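Local coordinates for sulfatase (Bacteroides fragilis CAG:558, PDB 6USS), which probably hydrolyses sulfate esters as a calcium-dependent arylsulfatase of a human gut bacterium, at residues A[70-75]-A[297-302]; A[450-455]-A[469-474]; A[408-411]-A[415-418]; A[185-190]-A[219-224]. The protein carries 1 engineered substitution. All coordinates share one frame; numbering follows the deposited sequence.

Interaction 1. Residues A[70-75]-A[297-302]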
# COMPACT_ATOMS: atom_id res chain seq x y z
N GLU A 70 15.62 -14.44 -26.11
CA GLU A 70 15.45 -14.81 -27.52
C GLU A 70 14.07 -15.42 -27.74
O GLU A 70 13.38 -15.08 -28.72
CB GLU A 70 16.53 -15.81 -27.93
CG GLU A 70 17.92 -15.26 -27.95
CD GLU A 70 18.96 -16.34 -28.24
OE1 GLU A 70 18.64 -17.32 -28.94
OE2 GLU A 70 20.11 -16.20 -27.76
N ARG A 71 13.67 -16.33 -26.86
CA ARG A 71 12.31 -16.88 -26.84
C ARG A 71 11.26 -15.77 -26.84
O ARG A 71 10.33 -15.77 -27.67
CB ARG A 71 12.18 -17.78 -25.60
CG ARG A 71 10.99 -18.72 -25.58
CD ARG A 71 11.17 -19.84 -24.55
NE ARG A 71 9.95 -20.07 -23.79
CZ ARG A 71 9.84 -19.84 -22.49
NH1 ARG A 71 10.89 -19.38 -21.82
NH2 ARG A 71 8.69 -20.08 -21.84
N LEU A 72 11.37 -14.81 -25.91
CA LEU A 72 10.40 -13.71 -25.83
C LEU A 72 10.37 -12.90 -27.12
O LEU A 72 9.30 -12.52 -27.61
CB LEU A 72 10.71 -12.82 -24.62
CG LEU A 72 9.72 -11.70 -24.26
CD1 LEU A 72 8.39 -12.27 -23.81
CD2 LEU A 72 10.29 -10.77 -23.18
N ALA A 73 11.54 -12.66 -27.72
CA ALA A 73 11.59 -11.85 -28.94
C ALA A 73 10.97 -12.59 -30.12
O ALA A 73 10.27 -11.98 -30.93
CB ALA A 73 13.03 -11.44 -29.25
N LYS A 74 11.21 -13.91 -30.22
CA LYS A 74 10.58 -14.69 -31.28
C LYS A 74 9.06 -14.65 -31.20
O LYS A 74 8.40 -14.88 -32.21
CB LYS A 74 11.05 -16.16 -31.27
CG LYS A 74 12.42 -16.39 -31.94
CD LYS A 74 12.93 -17.84 -31.74
CE LYS A 74 14.40 -17.88 -31.27
NZ LYS A 74 14.51 -18.20 -29.79
N GLN A 75 8.49 -14.36 -30.03
CA GLN A 75 7.05 -14.21 -29.87
C GLN A 75 6.58 -12.76 -29.86
O GLN A 75 5.37 -12.51 -29.80
CB GLN A 75 6.60 -14.90 -28.59
CG GLN A 75 7.01 -16.35 -28.52
CD GLN A 75 7.05 -16.89 -27.09
OE1 GLN A 75 7.60 -16.25 -26.18
NE2 GLN A 75 6.50 -18.08 -26.89
N LYS A 297 17.30 -16.23 -16.43
CA LYS A 297 16.60 -17.35 -15.82
C LYS A 297 15.33 -16.87 -15.14
O LYS A 297 14.30 -17.55 -15.18
CB LYS A 297 17.50 -18.07 -14.82
CG LYS A 297 16.80 -19.18 -14.05
CD LYS A 297 17.69 -19.70 -12.91
CE LYS A 297 17.05 -20.86 -12.14
NZ LYS A 297 15.76 -20.53 -11.50
N SER A 298 15.41 -15.70 -14.49
CA SER A 298 14.22 -15.11 -13.89
C SER A 298 13.14 -14.84 -14.94
O SER A 298 11.96 -15.16 -14.73
CB SER A 298 14.62 -13.84 -13.14
OG SER A 298 13.49 -13.12 -12.66
N LEU A 299 13.53 -14.27 -16.09
CA LEU A 299 12.57 -14.00 -17.16
C LEU A 299 11.92 -15.29 -17.62
O LEU A 299 10.69 -15.36 -17.77
CB LEU A 299 13.25 -13.31 -18.33
CG LEU A 299 12.37 -13.02 -19.56
CD1 LEU A 299 11.42 -11.85 -19.33
CD2 LEU A 299 13.22 -12.78 -20.78
N GLY A 300 12.72 -16.33 -17.84
CA GLY A 300 12.17 -17.62 -18.20
C GLY A 300 11.21 -18.15 -17.15
O GLY A 300 10.16 -18.71 -17.49
N ASP A 301 11.55 -17.98 -15.87
CA ASP A 301 10.73 -18.56 -14.80
C ASP A 301 9.35 -17.91 -14.75
O ASP A 301 8.34 -18.61 -14.54
CB ASP A 301 11.43 -18.42 -13.45
CG ASP A 301 12.67 -19.30 -13.32
OD1 ASP A 301 12.80 -20.30 -14.07
OD2 ASP A 301 13.51 -19.01 -12.45
N LEU A 302 9.28 -16.59 -14.92
CA LEU A 302 7.98 -15.93 -15.02
C LEU A 302 7.25 -16.34 -16.30
O LEU A 302 6.03 -16.55 -16.29
CB LEU A 302 8.15 -14.41 -14.95
CG LEU A 302 8.83 -13.92 -13.67
CD1 LEU A 302 9.17 -12.42 -13.75
CD2 LEU A 302 7.95 -14.23 -12.45
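The segment 70-75, with Arg71 and Leu72 on helix 67-74, approaches helix 283-308 at residues 297-302 most closely where Arg71 and Gly300 stand with their CA atoms 8.7 Å apart. Between these backbones the apolar contact is carried by Leu72 and Leu299. Methyl CD2 of Leu72 meets methyl CD1 of Leu299 at 4.2 Å, and the two side chains cross at about a right angle, so that they touch through these branches and do not lie alongside each other. Both leucines hold CG anti to the backbone N (chi1 -173° in Leu72, 177° in Leu299), which extends each branched end toward the other helix. Leucine suits both places, being long enough to bridge the gap and wholly apolar in a buried setting. In the alpha/beta fold of the sulfatase family, which belongs to the alkaline phosphatase clan, helix 283-308 packs on the central mixed sheet, Leu299 resting on Phe39 of strand 35-41; helix 67-74 lies beside it, and Met303 touches Leu72 and Arg71. The guanidinium of Arg71 reaches the backbone at Gly300: Arg71 NH1 lies 4.2 Å from Gly300 CA, which sits at the edge of the group, near its plane. The charge itself is met further along the same helix, where Arg71 NH2 forms a salt bridge with Asp304. One turn of helix separates Lys297 from Asp301, and Lys297 NZ gives a 2.9 Å salt bridge to the syn lone pair of Asp301 OD2, with Glu233 of helix 231-247 as a second acidic partner.

Interaction 2. Residues A[450-455]-A[469-474]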
# COMPACT_ATOMS: atom_id res chain seq x y z
N LYS A 450 21.92 13.90 -33.59
CA LYS A 450 22.02 13.95 -32.14
C LYS A 450 23.00 15.05 -31.78
O LYS A 450 24.13 15.07 -32.30
CB LYS A 450 22.48 12.60 -31.59
CG LYS A 450 22.60 12.53 -30.08
CD LYS A 450 23.05 11.13 -29.68
CE LYS A 450 23.05 10.97 -28.18
NZ LYS A 450 23.60 9.64 -27.74
N LEU A 451 22.57 15.98 -30.93
CA LEU A 451 23.43 17.08 -30.49
C LEU A 451 23.65 16.97 -28.99
O LEU A 451 22.69 16.96 -28.21
CB LEU A 451 22.82 18.44 -30.84
CG LEU A 451 23.56 19.59 -30.13
CD1 LEU A 451 24.95 19.76 -30.73
CD2 LEU A 451 22.78 20.90 -30.18
N ILE A 452 24.92 16.90 -28.59
CA ILE A 452 25.32 16.90 -27.19
C ILE A 452 26.04 18.21 -26.90
O ILE A 452 26.96 18.60 -27.63
CB ILE A 452 26.22 15.70 -26.85
CG1 ILE A 452 25.53 14.38 -27.21
CG2 ILE A 452 26.60 15.72 -25.38
CD1 ILE A 452 26.46 13.19 -27.22
N TYR A 453 25.59 18.89 -25.85
CA TYR A 453 26.20 20.14 -25.40
C TYR A 453 26.80 19.93 -24.02
O TYR A 453 26.16 19.35 -23.14
CB TYR A 453 25.16 21.24 -25.35
CG TYR A 453 25.61 22.48 -24.61
CD1 TYR A 453 26.61 23.31 -25.14
CD2 TYR A 453 25.01 22.85 -23.40
CE1 TYR A 453 27.00 24.47 -24.47
CE2 TYR A 453 25.40 24.01 -22.72
CZ TYR A 453 26.40 24.82 -23.26
OH TYR A 453 26.80 25.98 -22.60
N TYR A 454 28.03 20.41 -23.84
CA TYR A 454 28.78 20.18 -22.61
C TYR A 454 28.81 21.48 -21.81
O TYR A 454 29.44 22.46 -22.24
CB TYR A 454 30.18 19.68 -22.92
CG TYR A 454 30.23 18.29 -23.54
CD1 TYR A 454 29.92 18.10 -24.88
CD2 TYR A 454 30.59 17.17 -22.78
CE1 TYR A 454 29.98 16.85 -25.47
CE2 TYR A 454 30.66 15.91 -23.37
CZ TYR A 454 30.36 15.75 -24.71
OH TYR A 454 30.42 14.51 -25.31
N TYR A 455 28.14 21.46 -20.65
CA TYR A 455 28.08 22.64 -19.80
C TYR A 455 29.46 23.12 -19.38
O TYR A 455 29.66 24.31 -19.16
CB TYR A 455 27.26 22.35 -18.54
CG TYR A 455 25.77 22.24 -18.75
CD1 TYR A 455 25.01 23.36 -18.96
CD2 TYR A 455 25.13 21.01 -18.71
CE1 TYR A 455 23.65 23.29 -19.13
CE2 TYR A 455 23.75 20.92 -18.89
CZ TYR A 455 23.03 22.07 -19.09
OH TYR A 455 21.68 22.04 -19.27
N ILE A 469 27.09 4.76 -35.55
CA ILE A 469 26.48 4.23 -34.33
C ILE A 469 27.45 4.34 -33.16
O ILE A 469 27.02 4.50 -32.01
CB ILE A 469 26.00 2.78 -34.56
CG1 ILE A 469 24.94 2.40 -33.55
CG2 ILE A 469 27.17 1.79 -34.51
CD1 ILE A 469 24.59 0.92 -33.60
N GLY A 470 28.76 4.31 -33.43
CA GLY A 470 29.77 4.42 -32.39
C GLY A 470 30.08 5.83 -31.97
O GLY A 470 30.93 6.03 -31.09
N GLU A 471 29.42 6.82 -32.57
CA GLU A 471 29.66 8.24 -32.29
C GLU A 471 31.15 8.57 -32.33
O GLU A 471 31.72 9.15 -31.41
CB GLU A 471 29.00 8.63 -30.96
CG GLU A 471 27.48 8.60 -31.07
CD GLU A 471 26.77 8.69 -29.73
OE1 GLU A 471 25.96 9.62 -29.53
OE2 GLU A 471 27.02 7.80 -28.88
N LYS A 472 31.79 8.17 -33.44
CA LYS A 472 33.21 8.39 -33.66
C LYS A 472 33.51 9.68 -34.41
O LYS A 472 34.66 10.15 -34.36
CB LYS A 472 33.83 7.24 -34.46
CG LYS A 472 33.84 5.88 -33.79
CD LYS A 472 34.31 4.82 -34.79
CE LYS A 472 33.65 3.47 -34.57
NZ LYS A 472 34.61 2.46 -34.05
N ASN A 473 32.53 10.26 -35.11
CA ASN A 473 32.76 11.37 -36.04
C ASN A 473 31.86 12.59 -35.74
O ASN A 473 30.73 12.68 -36.22
CB ASN A 473 32.57 10.92 -37.48
CG ASN A 473 33.11 11.94 -38.46
OD1 ASN A 473 33.86 12.86 -38.09
ND2 ASN A 473 32.74 11.78 -39.73
N ASN A 474 32.40 13.53 -34.96
CA ASN A 474 31.71 14.78 -34.69
C ASN A 474 31.60 15.60 -35.97
O ASN A 474 32.62 15.97 -36.57
CB ASN A 474 32.47 15.55 -33.61
CG ASN A 474 31.85 16.87 -33.26
OD1 ASN A 474 30.74 17.20 -33.69
ND2 ASN A 474 32.56 17.65 -32.44
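Lys450 and Glu471 meet in a buried salt bridge, with Lys450 NZ donating to Glu471 OE1 at 3.0 Å. The ammonium comes to the syn side of the carboxylate, 21° out of its plane, and the two extended side chains cross at about a right angle. Lysine suits its place because it can carry its charge this far off the strand, its CG anti to the backbone N (chi1 -179°) and every later torsion also near 180°. A second acid, Glu353, forms a salt bridge with the same ammonium, and Ala351 O accepts a hydrogen bond from it; two carboxylates near one buried lysine would be expected to favour its charged form. Glutamate suits because both oxygens accept: Glu471 OE2 takes the backbone N-H of Glu353, which helps fix the carboxylate's rotation. Van der Waals contact is slight: Lys450 CD lies 3.3 Å from Glu471 OE1, and Ile452 CD1 approaches that oxygen to 4.3 Å. Ile452 thus supplies an apolar flank beside the ion pair. Strand 449-454 is an inner strand of the four-stranded antiparallel sheet, between 441-446 and 460-464, and Glu471 belongs to the loop that leads from strand 460-464 to helix 480-496.

Interaction 3. Residues A[408-411]-A[415-418]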
# COMPACT_ATOMS: atom_id res chain seq x y z
N ILE A 408 2.13 2.71 -28.53
CA ILE A 408 1.16 1.71 -28.97
C ILE A 408 1.02 1.76 -30.49
O ILE A 408 0.87 0.69 -31.12
CB ILE A 408 -0.20 1.90 -28.27
CG1 ILE A 408 -0.23 1.24 -26.89
CG2 ILE A 408 -1.32 1.22 -29.03
CD1 ILE A 408 1.00 1.44 -26.06
N PRO A 409 1.07 2.93 -31.15
CA PRO A 409 1.05 2.91 -32.62
C PRO A 409 2.24 2.20 -33.24
O PRO A 409 2.12 1.72 -34.37
CB PRO A 409 1.01 4.40 -33.00
CG PRO A 409 0.32 5.03 -31.88
CD PRO A 409 0.77 4.28 -30.63
N LEU A 410 3.38 2.11 -32.55
CA LEU A 410 4.46 1.28 -33.07
C LEU A 410 4.15 -0.19 -32.85
O LEU A 410 4.46 -1.03 -33.72
CB LEU A 410 5.79 1.65 -32.42
CG LEU A 410 6.21 3.11 -32.62
CD1 LEU A 410 7.35 3.49 -31.69
CD2 LEU A 410 6.58 3.34 -34.07
N LEU A 411 3.53 -0.53 -31.73
CA LEU A 411 3.22 -1.93 -31.45
C LEU A 411 2.20 -2.48 -32.44
O LEU A 411 2.24 -3.66 -32.80
CB LEU A 411 2.70 -2.07 -30.02
CG LEU A 411 3.75 -1.75 -28.97
CD1 LEU A 411 3.08 -1.64 -27.61
CD2 LEU A 411 4.87 -2.78 -28.95
N GLY A 415 0.88 3.94 -36.67
CA GLY A 415 1.39 5.29 -36.78
C GLY A 415 2.84 5.35 -36.36
O GLY A 415 3.49 4.33 -36.13
N ASP A 416 3.33 6.58 -36.25
CA ASP A 416 4.75 6.82 -35.98
C ASP A 416 4.90 8.04 -35.08
O ASP A 416 5.13 9.16 -35.55
CB ASP A 416 5.52 7.01 -37.29
CG ASP A 416 7.03 7.05 -37.10
OD1 ASP A 416 7.50 6.81 -35.96
OD2 ASP A 416 7.73 7.34 -38.11
N PRO A 417 4.80 7.86 -33.75
CA PRO A 417 5.12 8.98 -32.84
C PRO A 417 6.55 9.50 -33.00
O PRO A 417 6.85 10.60 -32.53
CB PRO A 417 4.90 8.39 -31.44
CG PRO A 417 4.94 6.89 -31.64
CD PRO A 417 4.40 6.64 -33.02
N SER A 418 7.42 8.76 -33.68
CA SER A 418 8.82 9.16 -33.82
C SER A 418 9.02 10.25 -34.86
O SER A 418 9.97 11.04 -34.75
CB SER A 418 9.64 7.93 -34.16
OG SER A 418 10.75 8.25 -34.96
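Leu410 and Pro417 form the apolar centre of the contact where the chain leaves helix 408-412 and folds back beside it. From CB, which does not itself head for the loop, the leucine side chain turns with CG anti to the carbonyl carbon (chi1 -59°), and this brings its outer end to the CG-CD edge of the proline ring. Leu410 CG lies 4.0 Å from Pro417 CD and nearly as close to Pro417 CG. Of the two methyls, CD1 stays with the ring, 4.2 Å from Pro417 CG, whereas CD2 turns to the polar edge of the loop, 3.8 Å from Gly415 O and only slightly farther from Asp416 OD1. A branched leucine can thus touch ring and backbone together. Beside it Pro409 CB packs 4.1 Å from Pro417 CD. Gly415 fits close against Pro409 and gives a weak hydrogen bond from Gly415 N to Pro409 O, long at 3.4 Å though fairly straight. Within the loop, Asp416 OD1 accepts from Ser418 N at 3.0 Å, making an Asx turn; the donor stands 54° out of the carboxylate plane. Pro417 suits the middle of this turn because its ring restricts the backbone and its nitrogen has no hydrogen to satisfy. Leu410 also reaches Phe79 of strand 77-83, Ile408 packs on helix 383-390, and the loop itself runs on toward strand 422-427.

Interaction 4. Residues A[185-190]-A[219-224]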
# COMPACT_ATOMS: atom_id res chain seq x y z
N VAL A 185 1.42 -4.44 -3.31
CA VAL A 185 2.34 -5.46 -2.85
C VAL A 185 3.77 -4.98 -3.11
O VAL A 185 4.09 -4.54 -4.22
CB VAL A 185 2.10 -6.81 -3.56
CG1 VAL A 185 3.19 -7.83 -3.19
CG2 VAL A 185 0.70 -7.35 -3.22
N ASN A 186 4.62 -5.06 -2.08
CA ASN A 186 6.02 -4.64 -2.17
C ASN A 186 6.93 -5.79 -1.77
O ASN A 186 6.85 -6.28 -0.64
CB ASN A 186 6.31 -3.42 -1.29
CG ASN A 186 7.79 -3.02 -1.29
OD1 ASN A 186 8.55 -3.45 -2.16
ND2 ASN A 186 8.19 -2.17 -0.35
N ILE A 187 7.81 -6.21 -2.68
CA ILE A 187 8.89 -7.14 -2.38
C ILE A 187 10.21 -6.40 -2.57
O ILE A 187 10.57 -6.04 -3.71
CB ILE A 187 8.84 -8.40 -3.25
CG1 ILE A 187 7.54 -9.19 -3.01
CG2 ILE A 187 10.06 -9.28 -3.00
CD1 ILE A 187 7.19 -10.16 -4.16
N ALA A 188 10.92 -6.15 -1.47
CA ALA A 188 12.31 -5.68 -1.44
C ALA A 188 12.49 -4.24 -1.93
O ALA A 188 13.64 -3.82 -2.16
CB ALA A 188 13.22 -6.62 -2.25
N GLY A 189 11.42 -3.48 -2.08
CA GLY A 189 11.52 -2.14 -2.65
C GLY A 189 11.71 -1.10 -1.56
O GLY A 189 10.93 -1.02 -0.62
N HIS A 190 12.76 -0.30 -1.71
CA HIS A 190 12.98 0.80 -0.78
C HIS A 190 13.68 1.92 -1.53
O HIS A 190 13.58 2.02 -2.76
CB HIS A 190 13.75 0.30 0.46
CG HIS A 190 15.12 -0.22 0.17
ND1 HIS A 190 16.26 0.28 0.78
CD2 HIS A 190 15.55 -1.20 -0.67
CE1 HIS A 190 17.32 -0.37 0.33
NE2 HIS A 190 16.91 -1.27 -0.55
N PRO A 219 15.89 -5.46 1.75
CA PRO A 219 14.87 -5.85 2.73
C PRO A 219 13.89 -6.84 2.11
O PRO A 219 13.86 -7.06 0.90
CB PRO A 219 14.19 -4.52 3.07
CG PRO A 219 14.33 -3.70 1.81
CD PRO A 219 15.56 -4.19 1.07
N GLY A 220 13.09 -7.46 2.97
CA GLY A 220 12.00 -8.28 2.49
C GLY A 220 12.36 -9.69 2.07
O GLY A 220 11.51 -10.37 1.48
N LEU A 221 13.57 -10.18 2.37
CA LEU A 221 13.98 -11.52 1.95
C LEU A 221 14.61 -12.27 3.12
O LEU A 221 15.56 -13.05 2.94
CB LEU A 221 14.95 -11.44 0.77
CG LEU A 221 14.40 -10.72 -0.46
CD1 LEU A 221 15.51 -10.49 -1.47
CD2 LEU A 221 13.22 -11.49 -1.08
N ASP A 222 14.09 -12.03 4.33
CA ASP A 222 14.72 -12.54 5.54
C ASP A 222 14.78 -14.06 5.54
O ASP A 222 15.77 -14.64 6.00
CB ASP A 222 13.99 -12.00 6.77
CG ASP A 222 14.13 -10.46 6.96
OD1 ASP A 222 14.34 -9.70 5.98
OD2 ASP A 222 14.00 -10.00 8.12
N LYS A 223 13.76 -14.74 5.00
CA LYS A 223 13.77 -16.20 5.03
C LYS A 223 14.82 -16.82 4.11
O LYS A 223 15.04 -18.03 4.19
CB LYS A 223 12.39 -16.76 4.69
CG LYS A 223 11.95 -16.55 3.23
CD LYS A 223 10.70 -17.40 2.88
CE LYS A 223 9.71 -16.65 1.97
NZ LYS A 223 8.74 -15.68 2.63
N TYR A 224 15.47 -16.04 3.24
CA TYR A 224 16.54 -16.58 2.41
C TYR A 224 17.92 -16.36 3.01
O TYR A 224 18.91 -16.81 2.43
CB TYR A 224 16.49 -15.97 1.00
CG TYR A 224 15.18 -16.21 0.28
CD1 TYR A 224 14.98 -17.38 -0.43
CD2 TYR A 224 14.15 -15.28 0.33
CE1 TYR A 224 13.78 -17.62 -1.08
CE2 TYR A 224 12.95 -15.51 -0.33
CZ TYR A 224 12.77 -16.69 -1.03
OH TYR A 224 11.58 -16.95 -1.68
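Pro219 lies against His190 and Ala188, joining parts near the two ends of the long connection that runs from strand 185-187, in the central sheet of the alpha/beta fold, to helix 231-247. The proline ring covers one face of the imidazole in a CH-pi contact: Pro219 CG is 4.1 Å from the centroid of the His190 ring, 28° off its normal. Pro219 CD comes to 3.5 Å from His190 CD2. The histidine holds CG between its backbone N and carbonyl carbon (chi1 63°), a sterically crowded position that turns its ring to the proline. A flat aromatic ring suits a rigid pyrrolidine whose ring C-H groups can face it. At the backbone, Ala188 CA makes a CA-H...O contact of 3.1 Å with Pro219 O, and a small methyl suits this spot, since Ala188 CB also lies 3.2 Å from that oxygen. Gly220 has a positive phi, readily taken by glycine, and its bare CA faces the backbone N of Ala188 with little room for a side chain. Ile187 CG2 touches Leu221 CD2 at 4.3 Å, an apolar pair that borders helix 231-247, where Ile187 meets Glu238 and Leu221 meets Val231. Further out, strand 185-187 pairs in parallel with strand 159-164, Ala188 O accepts from the hydroxyl of Tyr260, and the backbones of His190 and His167 are hydrogen-bonded. Asn186 shapes the turn carrying Ala188 and His190, its amide gripping Gly189 twice: Asn186 OD1 accepts from Gly189 N at 2.9 Å in an Asx motif, while Asn186 ND2 donates to Gly189 O at 3.0 Å, almost in the amide plane.

How the interactions relate
Interactions 1 and 4 belong to the sulfatase family region, and interaction 4 is nested in the chain between the two segments of interaction 1; their nearest atoms are about 9 Å apart, and both border helix 231-247. Interaction 3 comes later in the chain, about 10 Å from interaction 1 by nearest atoms, and interaction 2 follows it, with centres 26 Å apart. Interactions 2 and 4 lie on opposite sides of the chain's centre, 41 Å between centres. Interaction 4 is related to the metal site by distance: the side chain of His190 is about 14 Å from the calcium ion, whose ligands include Asp42, Asp43, Asp322, Asn323 and the engineered Cys88. Interactions 1, 2 and 3 are remote from that site.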